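Local coordinates for protein chitinase (PDB 4TXG) that probably hydrolyses the glycosidic bonds of chitin as a family 18 glycoside hydrolase and probably also binds the polysaccharide, at residues A[657-662]-A[769-774]; A[522-527]-A[535-540]. All blocks are in the same frame, centred on the assembly; numbering follows the deposited sequence.

Contact 1 (A[657-662]-A[769-774]); sequences IDVGFS and YTVGLN
Facing each other through F661 and Y769, strands 659-662 and 769-773 lie in different sheets, their axes 9.0 Å apart at closest approach and running at 131° to one another, with no hydrogen bond between them. This is the packing of a beta-sandwich: strand 659-664 is an outermost strand of an antiparallel sheet, while strand 767-773 lies inside a mixed sheet. The chain changes layers at D658, the centre of an inverse gamma turn. I657 just before it still bonds to the backbone of strand 776-780, whereas G660 already pairs with V682 of the other sheet. D658 turns out of the interior, as suits a charge, and forms a salt bridge with R684.

Two flat aromatic side chains bridge the gap between layers by sliding past each other in opposite directions. The F661 and Y769 rings make an offset stack, centroids 4.3 Å apart and planes tilted by 20°. Y769 CD2 lies 3.4 Å above the plane of the F661 ring, displaced toward its rim, and on the same face Y769 CE2 lies 3.3 Å from F661 CG, close to CB. I780 touches both side chains, and F697 meets the tyrosine ring.

Farther along, beta-branched residues fill the narrower interval. V771 CG2, anti to its own carbonyl carbon, sits near the plane of the F661 ring at its edge, 4.5 Å from F661 CZ. The same methyl approaches V659 CB at 4.1 Å and I657 CG2 at 3.8 Å, so one compact valine serves three neighbours. I657 crosses V771 at about a right angle; its chain is extended (chi2 173°), carrying the far methyl on to the next inward-facing residue, where I657 CD1 meets L773 CD2 at 3.9 Å.

Contact 2 (A[522-527]-A[535-540]); sequences MWHAKN and SYLAAY
Y536 sends its hydroxyl to H524 and N527, tying the chain that follows helix 522-530 back onto the helix's first turns. W523, H524 and Y536 make an aromatic cluster in the insertion between strands 457-462 and 599-603 of the family 18 (TIM-type) barrel.

Two bonds grip the phenolic oxygen. N527 ND2 donates to Y536 OH at 2.9 Å, nearly straight at 167°; the amide meets the tyrosine tip to tip, and the oxygen lies in the amide plane. H524 ND1 is 2.7 Å from Y536 OH, which lies in the plane of the imidazole at its edge. With both bonding groups at its edge, the tyrosine ring offers a face to the indole. W523 CZ3 stands 3.5 Å above the Y536 plane, over its centre, in an edge-to-face pair with planes at 84°. CG of Y536 lies between the backbone N and the carbonyl carbon (chi1 42°), the position from which the ring projects toward the helix.

The first shell is itself held from behind. H524 NE2 bonds to the carbonyl oxygen of I501, fixing the rotation of the imidazole, and N527 OD1 takes the backbone N-H of Y622, which settles which end of the amide faces the tyrosine. An indole suits position 523 because NE1 can bond to A606 O while the six-membered ring stays apolar. Its far corner meets Y540 tip to tip: W523 CH2 is 3.5 Å from Y540 OH, a hydroxyl that is hydrogen-bonded to W505 NE1.

In the fold
The two contacts lie on opposite sides of the chain's centre, their own centres 59 Å apart and their nearest atoms about 40 Å apart, so neither touches the other. They follow in series along the sequence: contact 2 closes within the family 18 hydrolase region before contact 1 opens in the Chitinase C region. Contact 1 joins two sheets by apolar packing; contact 2 joins a helix to the chain just after it, with hydrogen bonds as well as ring packing. In family 18 enzymes the catalytic acid follows the barrel strand that 308-312 corresponds to here, and neither contact includes that strand. A bound cesium ion lies about 11 Å from the side chain of N527, too far to be coordinated by it.

Contact 1 (A[657-662]-A[769-774])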
ATOM      1  N   ILE A 657      17.264  28.073  -2.883  1.00 10.39           N
ATOM      2  CA  ILE A 657      17.817  28.597  -1.632  1.00 11.19           C
ATOM      3  C   ILE A 657      17.728  27.480  -0.602  1.00 10.24           C
ATOM      4  O   ILE A 657      16.801  26.670  -0.651  1.00 11.21           O
ATOM      5  CB  ILE A 657      17.068  29.873  -1.159  1.00 11.20           C
ATOM      6  CG1 ILE A 657      17.772  30.507   0.052  1.00 12.34           C
ATOM      7  CG2 ILE A 657      15.595  29.569  -0.882  1.00 11.15           C
ATOM      8  CD1 ILE A 657      17.202  31.862   0.467  1.00 15.82           C
ATOM      9  N   ASP A 658      18.686  27.404   0.318  1.00 10.69           N
ATOM     10  CA  ASP A 658      18.659  26.321   1.302  1.00 11.78           C
ATOM     11  C   ASP A 658      17.820  26.696   2.515  1.00 12.81           C
ATOM     12  O   ASP A 658      18.342  27.138   3.539  1.00 14.56           O
ATOM     13  CB  ASP A 658      20.069  25.944   1.747  1.00 11.90           C
ATOM     14  CG  ASP A 658      20.136  24.552   2.339  1.00 18.88           C
ATOM     15  OD1 ASP A 658      19.065  23.958   2.619  1.00 16.41           O
ATOM     16  OD2 ASP A 658      21.265  24.050   2.524  1.00 23.37           O
ATOM     17  N   VAL A 659      16.511  26.537   2.366  1.00  9.87           N
ATOM     18  CA  VAL A 659      15.569  26.718   3.458  1.00 10.98           C
ATOM     19  C   VAL A 659      14.902  25.368   3.673  1.00 10.45           C
ATOM     20  O   VAL A 659      14.485  24.716   2.710  1.00 12.05           O
ATOM     21  CB  VAL A 659      14.529  27.813   3.142  1.00 11.34           C
ATOM     22  CG1 VAL A 659      13.455  27.880   4.225  1.00  9.47           C
ATOM     23  CG2 VAL A 659      15.237  29.160   3.005  1.00 12.23           C
ATOM     24  N   GLY A 660      14.845  24.932   4.925  1.00 10.84           N
ATOM     25  CA  GLY A 660      14.281  23.634   5.252  1.00 11.92           C
ATOM     26  C   GLY A 660      12.901  23.751   5.866  1.00 11.27           C
ATOM     27  O   GLY A 660      12.617  24.704   6.594  1.00 12.48           O
ATOM     28  N   PHE A 661      12.044  22.777   5.570  1.00  9.37           N
ATOM     29  CA  PHE A 661      10.679  22.743   6.092  1.00  8.82           C
ATOM     30  C   PHE A 661      10.360  21.372   6.664  1.00 13.33           C
ATOM     31  O   PHE A 661      10.662  20.357   6.034  1.00 12.15           O
ATOM     32  CB  PHE A 661       9.645  23.036   5.002  1.00  9.83           C
ATOM     33  CG  PHE A 661       9.711  24.415   4.426  1.00 14.48           C
ATOM     34  CD1 PHE A 661      10.660  24.737   3.464  1.00 14.39           C
ATOM     35  CD2 PHE A 661       8.791  25.378   4.807  1.00 14.65           C
ATOM     36  CE1 PHE A 661      10.707  26.004   2.918  1.00 13.82           C
ATOM     37  CE2 PHE A 661       8.836  26.650   4.260  1.00 16.80           C
ATOM     38  CZ  PHE A 661       9.799  26.963   3.317  1.00 15.53           C
ATOM     39  N   SER A 662       9.714  21.326   7.826  1.00 14.43           N
ATOM     40  CA  SER A 662       9.199  20.045   8.313  1.00 14.31           C
ATOM     41  C   SER A 662       8.044  20.206   9.290  1.00 16.30           C
ATOM     42  O   SER A 662       8.015  21.147  10.085  1.00 12.89           O
ATOM     43  CB  SER A 662      10.317  19.230   8.971  1.00 20.35           C
ATOM     44  OG  SER A 662      10.941  19.955  10.009  1.00 25.31           O
ATOM     45  N   TYR A 769       8.096  23.128  -2.450  1.00  9.51           N
ATOM     46  CA  TYR A 769       8.276  24.378  -1.722  1.00  7.77           C
ATOM     47  C   TYR A 769       8.872  25.474  -2.586  1.00 11.88           C
ATOM     48  O   TYR A 769       9.751  25.220  -3.413  1.00 12.58           O
ATOM     49  CB  TYR A 769       9.187  24.157  -0.505  1.00  7.71           C
ATOM     50  CG  TYR A 769       8.602  23.258   0.557  1.00 11.52           C
ATOM     51  CD1 TYR A 769       8.795  21.880   0.514  1.00 11.50           C
ATOM     52  CD2 TYR A 769       7.878  23.793   1.614  1.00 12.19           C
ATOM     53  CE1 TYR A 769       8.256  21.058   1.492  1.00 11.77           C
ATOM     54  CE2 TYR A 769       7.336  22.983   2.585  1.00 14.58           C
ATOM     55  CZ  TYR A 769       7.534  21.617   2.522  1.00 14.90           C
ATOM     56  OH  TYR A 769       6.997  20.809   3.499  1.00 16.54           O
ATOM     57  N   THR A 770       8.400  26.700  -2.393  1.00 10.44           N
ATOM     58  CA  THR A 770       9.108  27.851  -2.954  1.00  9.07           C
ATOM     59  C   THR A 770       9.284  28.933  -1.909  1.00 10.03           C
ATOM     60  O   THR A 770       8.496  29.050  -0.961  1.00 10.01           O
ATOM     61  CB  THR A 770       8.388  28.465  -4.176  1.00 10.28           C
ATOM     62  OG1 THR A 770       7.039  28.806  -3.836  1.00 11.58           O
ATOM     63  CG2 THR A 770       8.397  27.502  -5.359  1.00 12.04           C
ATOM     64  N   VAL A 771      10.329  29.729  -2.098  1.00 10.32           N
ATOM     65  CA  VAL A 771      10.590  30.872  -1.237  1.00 10.29           C
ATOM     66  C   VAL A 771      10.547  32.130  -2.094  1.00 14.30           C
ATOM     67  O   VAL A 771      11.306  32.251  -3.058  1.00 13.06           O
ATOM     68  CB  VAL A 771      11.951  30.748  -0.524  1.00  9.44           C
ATOM     69  CG1 VAL A 771      12.223  31.989   0.336  1.00 10.61           C
ATOM     70  CG2 VAL A 771      11.984  29.475   0.327  1.00  9.08           C
ATOM     71  N   GLY A 772       9.643  33.046  -1.757  1.00 11.29           N
ATOM     72  CA  GLY A 772       9.502  34.288  -2.491  1.00 11.55           C
ATOM     73  C   GLY A 772      10.260  35.376  -1.763  1.00 16.60           C
ATOM     74  O   GLY A 772       9.843  35.843  -0.701  1.00 15.10           O
ATOM     75  N   LEU A 773      11.382  35.779  -2.345  1.00 15.07           N
ATOM     76  CA  LEU A 773      12.350  36.624  -1.657  1.00 18.14           C
ATOM     77  C   LEU A 773      12.753  37.808  -2.520  1.00 18.01           C
ATOM     78  O   LEU A 773      13.326  37.624  -3.591  1.00 17.03           O
ATOM     79  CB  LEU A 773      13.577  35.787  -1.290  1.00 18.29           C
ATOM     80  CG  LEU A 773      14.825  36.475  -0.761  1.00 21.20           C
ATOM     81  CD1 LEU A 773      14.510  37.228   0.512  1.00 23.62           C
ATOM     82  CD2 LEU A 773      15.914  35.437  -0.521  1.00 23.04           C
ATOM     83  N   ASN A 774      12.452  39.017  -2.049  1.00 19.74           N
ATOM     84  CA  ASN A 774      12.766  40.248  -2.782  1.00 23.80           C
ATOM     85  C   ASN A 774      12.408  40.197  -4.272  1.00 24.51           C
ATOM     86  O   ASN A 774      13.219  40.551  -5.126  1.00 25.87           O
ATOM     87  CB  ASN A 774      14.247  40.588  -2.625  1.00 31.55           C
ATOM     88  CG  ASN A 774      14.613  40.924  -1.197  1.00 39.16           C
ATOM     89  OD1 ASN A 774      15.696  40.583  -0.721  1.00 41.13           O
ATOM     90  ND2 ASN A 774      13.699  41.588  -0.497  1.00 41.85           N
TER

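Contact 2 (A[522-527]-A[535-540])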
ATOM      1  N   MET A 522     -12.189 -14.764  -6.701  1.00  7.82           N
ATOM      2  CA  MET A 522     -13.203 -14.234  -7.609  1.00  9.20           C
ATOM      3  C   MET A 522     -13.768 -15.305  -8.557  1.00  8.45           C
ATOM      4  O   MET A 522     -14.905 -15.167  -9.028  1.00  8.68           O
ATOM      5  CB  MET A 522     -12.653 -13.036  -8.401  1.00  7.66           C
ATOM      6  CG  MET A 522     -12.909 -11.680  -7.700  1.00  8.56           C
ATOM      7  SD  MET A 522     -14.638 -11.461  -7.209  1.00 10.36           S
ATOM      8  CE  MET A 522     -15.453 -11.636  -8.790  1.00  9.35           C
ATOM      9  N   TRP A 523     -13.022 -16.379  -8.832  1.00  8.98           N
ATOM     10  CA  TRP A 523     -13.630 -17.444  -9.636  1.00  9.35           C
ATOM     11  C   TRP A 523     -14.822 -18.062  -8.913  1.00  9.98           C
ATOM     12  O   TRP A 523     -15.822 -18.421  -9.544  1.00 10.15           O
ATOM     13  CB  TRP A 523     -12.643 -18.562 -10.021  1.00  9.70           C
ATOM     14  CG  TRP A 523     -11.477 -18.864  -9.091  1.00 10.02           C
ATOM     15  CD1 TRP A 523     -10.266 -18.217  -9.060  1.00 10.63           C
ATOM     16  CD2 TRP A 523     -11.372 -19.945  -8.145  1.00 10.93           C
ATOM     17  NE1 TRP A 523      -9.440 -18.803  -8.133  1.00  9.19           N
ATOM     18  CE2 TRP A 523     -10.092 -19.861  -7.554  1.00  9.59           C
ATOM     19  CE3 TRP A 523     -12.246 -20.953  -7.720  1.00 10.26           C
ATOM     20  CZ2 TRP A 523      -9.661 -20.749  -6.561  1.00 12.41           C
ATOM     21  CZ3 TRP A 523     -11.817 -21.841  -6.742  1.00 13.74           C
ATOM     22  CH2 TRP A 523     -10.535 -21.729  -6.170  1.00 13.50           C
ATOM     23  N   HIS A 524     -14.739 -18.179  -7.591  1.00 10.16           N
ATOM     24  CA  HIS A 524     -15.863 -18.759  -6.877  1.00  9.79           C
ATOM     25  C   HIS A 524     -17.047 -17.790  -6.890  1.00 13.07           C
ATOM     26  O   HIS A 524     -18.184 -18.214  -7.082  1.00 10.11           O
ATOM     27  CB  HIS A 524     -15.488 -19.141  -5.440  1.00 10.34           C
ATOM     28  CG  HIS A 524     -16.609 -19.811  -4.702  1.00 10.60           C
ATOM     29  ND1 HIS A 524     -17.204 -20.963  -5.154  1.00 11.68           N
ATOM     30  CD2 HIS A 524     -17.263 -19.463  -3.566  1.00 10.04           C
ATOM     31  CE1 HIS A 524     -18.173 -21.315  -4.318  1.00 12.96           C
ATOM     32  NE2 HIS A 524     -18.232 -20.414  -3.356  1.00 10.62           N
ATOM     33  N   ALA A 525     -16.784 -16.492  -6.730  1.00 10.59           N
ATOM     34  CA  ALA A 525     -17.845 -15.492  -6.825  1.00  9.08           C
ATOM     35  C   ALA A 525     -18.506 -15.497  -8.209  1.00 12.85           C
ATOM     36  O   ALA A 525     -19.710 -15.274  -8.330  1.00 13.80           O
ATOM     37  CB  ALA A 525     -17.295 -14.103  -6.504  1.00 10.44           C
ATOM     38  N   LYS A 526     -17.718 -15.748  -9.250  1.00 11.41           N
ATOM     39  CA  LYS A 526     -18.266 -15.830 -10.601  1.00 10.29           C
ATOM     40  C   LYS A 526     -19.149 -17.072 -10.763  1.00 12.89           C
ATOM     41  O   LYS A 526     -20.171 -17.023 -11.455  1.00 12.78           O
ATOM     42  CB  LYS A 526     -17.136 -15.810 -11.643  1.00  9.92           C
ATOM     43  CG  LYS A 526     -16.543 -14.405 -11.850  1.00 13.47           C
ATOM     44  CD  LYS A 526     -17.541 -13.549 -12.626  1.00 19.59           C
ATOM     45  CE  LYS A 526     -17.437 -12.061 -12.326  1.00 23.19           C
ATOM     46  NZ  LYS A 526     -18.559 -11.304 -13.002  1.00 22.43           N
ATOM     47  N   ASN A 527     -18.768 -18.181 -10.135  1.00 10.80           N
ATOM     48  CA  ASN A 527     -19.632 -19.362 -10.137  1.00 11.48           C
ATOM     49  C   ASN A 527     -20.935 -19.126  -9.365  1.00 11.61           C
ATOM     50  O   ASN A 527     -22.004 -19.538  -9.812  1.00 12.21           O
ATOM     51  CB  ASN A 527     -18.894 -20.577  -9.572  1.00 11.72           C
ATOM     52  CG  ASN A 527     -17.920 -21.175 -10.579  1.00 13.49           C
ATOM     53  OD1 ASN A 527     -18.138 -21.091 -11.791  1.00 13.17           O
ATOM     54  ND2 ASN A 527     -16.844 -21.785 -10.083  1.00 11.80           N
ATOM     55  N   SER A 535     -16.999 -27.367  -8.273  1.00 16.71           N
ATOM     56  CA  SER A 535     -16.630 -28.774  -8.097  1.00 18.89           C
ATOM     57  C   SER A 535     -15.452 -28.956  -7.135  1.00 20.64           C
ATOM     58  O   SER A 535     -15.165 -30.072  -6.694  1.00 21.88           O
ATOM     59  CB  SER A 535     -16.285 -29.404  -9.445  1.00 22.42           C
ATOM     60  OG  SER A 535     -15.139 -28.788 -10.004  1.00 23.31           O
ATOM     61  N   TYR A 536     -14.777 -27.852  -6.830  1.00 18.32           N
ATOM     62  CA  TYR A 536     -13.605 -27.826  -5.958  1.00 16.94           C
ATOM     63  C   TYR A 536     -13.931 -27.770  -4.459  1.00 17.63           C
ATOM     64  O   TYR A 536     -13.023 -27.766  -3.634  1.00 17.69           O
ATOM     65  CB  TYR A 536     -12.739 -26.610  -6.328  1.00 15.22           C
ATOM     66  CG  TYR A 536     -13.594 -25.384  -6.593  1.00 14.25           C
ATOM     67  CD1 TYR A 536     -14.186 -24.693  -5.545  1.00 12.02           C
ATOM     68  CD2 TYR A 536     -13.856 -24.957  -7.893  1.00 15.32           C
ATOM     69  CE1 TYR A 536     -15.008 -23.593  -5.771  1.00 12.31           C
ATOM     70  CE2 TYR A 536     -14.664 -23.850  -8.134  1.00 14.74           C
ATOM     71  CZ  TYR A 536     -15.240 -23.176  -7.069  1.00 13.81           C
ATOM     72  OH  TYR A 536     -16.048 -22.087  -7.305  1.00 12.94           O
ATOM     73  N   LEU A 537     -15.210 -27.697  -4.097  1.00 14.33           N
ATOM     74  CA  LEU A 537     -15.564 -27.498  -2.689  1.00 14.94           C
ATOM     75  C   LEU A 537     -14.984 -28.585  -1.788  1.00 16.09           C
ATOM     76  O   LEU A 537     -14.417 -28.289  -0.736  1.00 20.34           O
ATOM     77  CB  LEU A 537     -17.081 -27.437  -2.500  1.00 16.58           C
ATOM     78  CG  LEU A 537     -17.817 -26.185  -2.982  1.00 16.94           C
ATOM     79  CD1 LEU A 537     -19.280 -26.251  -2.554  1.00 20.39           C
ATOM     80  CD2 LEU A 537     -17.150 -24.879  -2.490  1.00 15.49           C
ATOM     81  N   ALA A 538     -15.126 -29.839  -2.209  1.00 20.08           N
ATOM     82  CA  ALA A 538     -14.643 -30.964  -1.416  1.00 23.02           C
ATOM     83  C   ALA A 538     -13.129 -30.874  -1.214  1.00 24.73           C
ATOM     84  O   ALA A 538     -12.617 -31.219  -0.146  1.00 25.68           O
ATOM     85  CB  ALA A 538     -15.022 -32.288  -2.073  1.00 24.63           C
ATOM     86  N   ALA A 539     -12.419 -30.374  -2.224  1.00 20.93           N
ATOM     87  CA  ALA A 539     -10.965 -30.239  -2.137  1.00 21.16           C
ATOM     88  C   ALA A 539     -10.543 -29.222  -1.076  1.00 21.76           C
ATOM     89  O   ALA A 539      -9.401 -29.255  -0.610  1.00 26.47           O
ATOM     90  CB  ALA A 539     -10.384 -29.857  -3.501  1.00 24.39           C
ATOM     91  N   TYR A 540     -11.455 -28.324  -0.697  1.00 16.02           N
ATOM     92  CA  TYR A 540     -11.198 -27.364   0.375  1.00 17.62           C
ATOM     93  C   TYR A 540     -11.666 -27.899   1.727  1.00 22.39           C
ATOM     94  O   TYR A 540     -11.659 -27.177   2.724  1.00 24.10           O
ATOM     95  CB  TYR A 540     -11.878 -26.019   0.085  1.00 18.80           C
ATOM     96  CG  TYR A 540     -11.064 -25.133  -0.835  1.00 16.07           C
ATOM     97  CD1 TYR A 540      -9.870 -24.565  -0.401  1.00 17.89           C
ATOM     98  CD2 TYR A 540     -11.478 -24.877  -2.133  1.00 16.45           C
ATOM     99  CE1 TYR A 540      -9.105 -23.771  -1.239  1.00 16.13           C
ATOM    100  CE2 TYR A 540     -10.718 -24.078  -2.985  1.00 13.57           C
ATOM    101  CZ  TYR A 540      -9.535 -23.528  -2.527  1.00 14.20           C
ATOM    102  OH  TYR A 540      -8.780 -22.740  -3.362  1.00 14.47           O
TER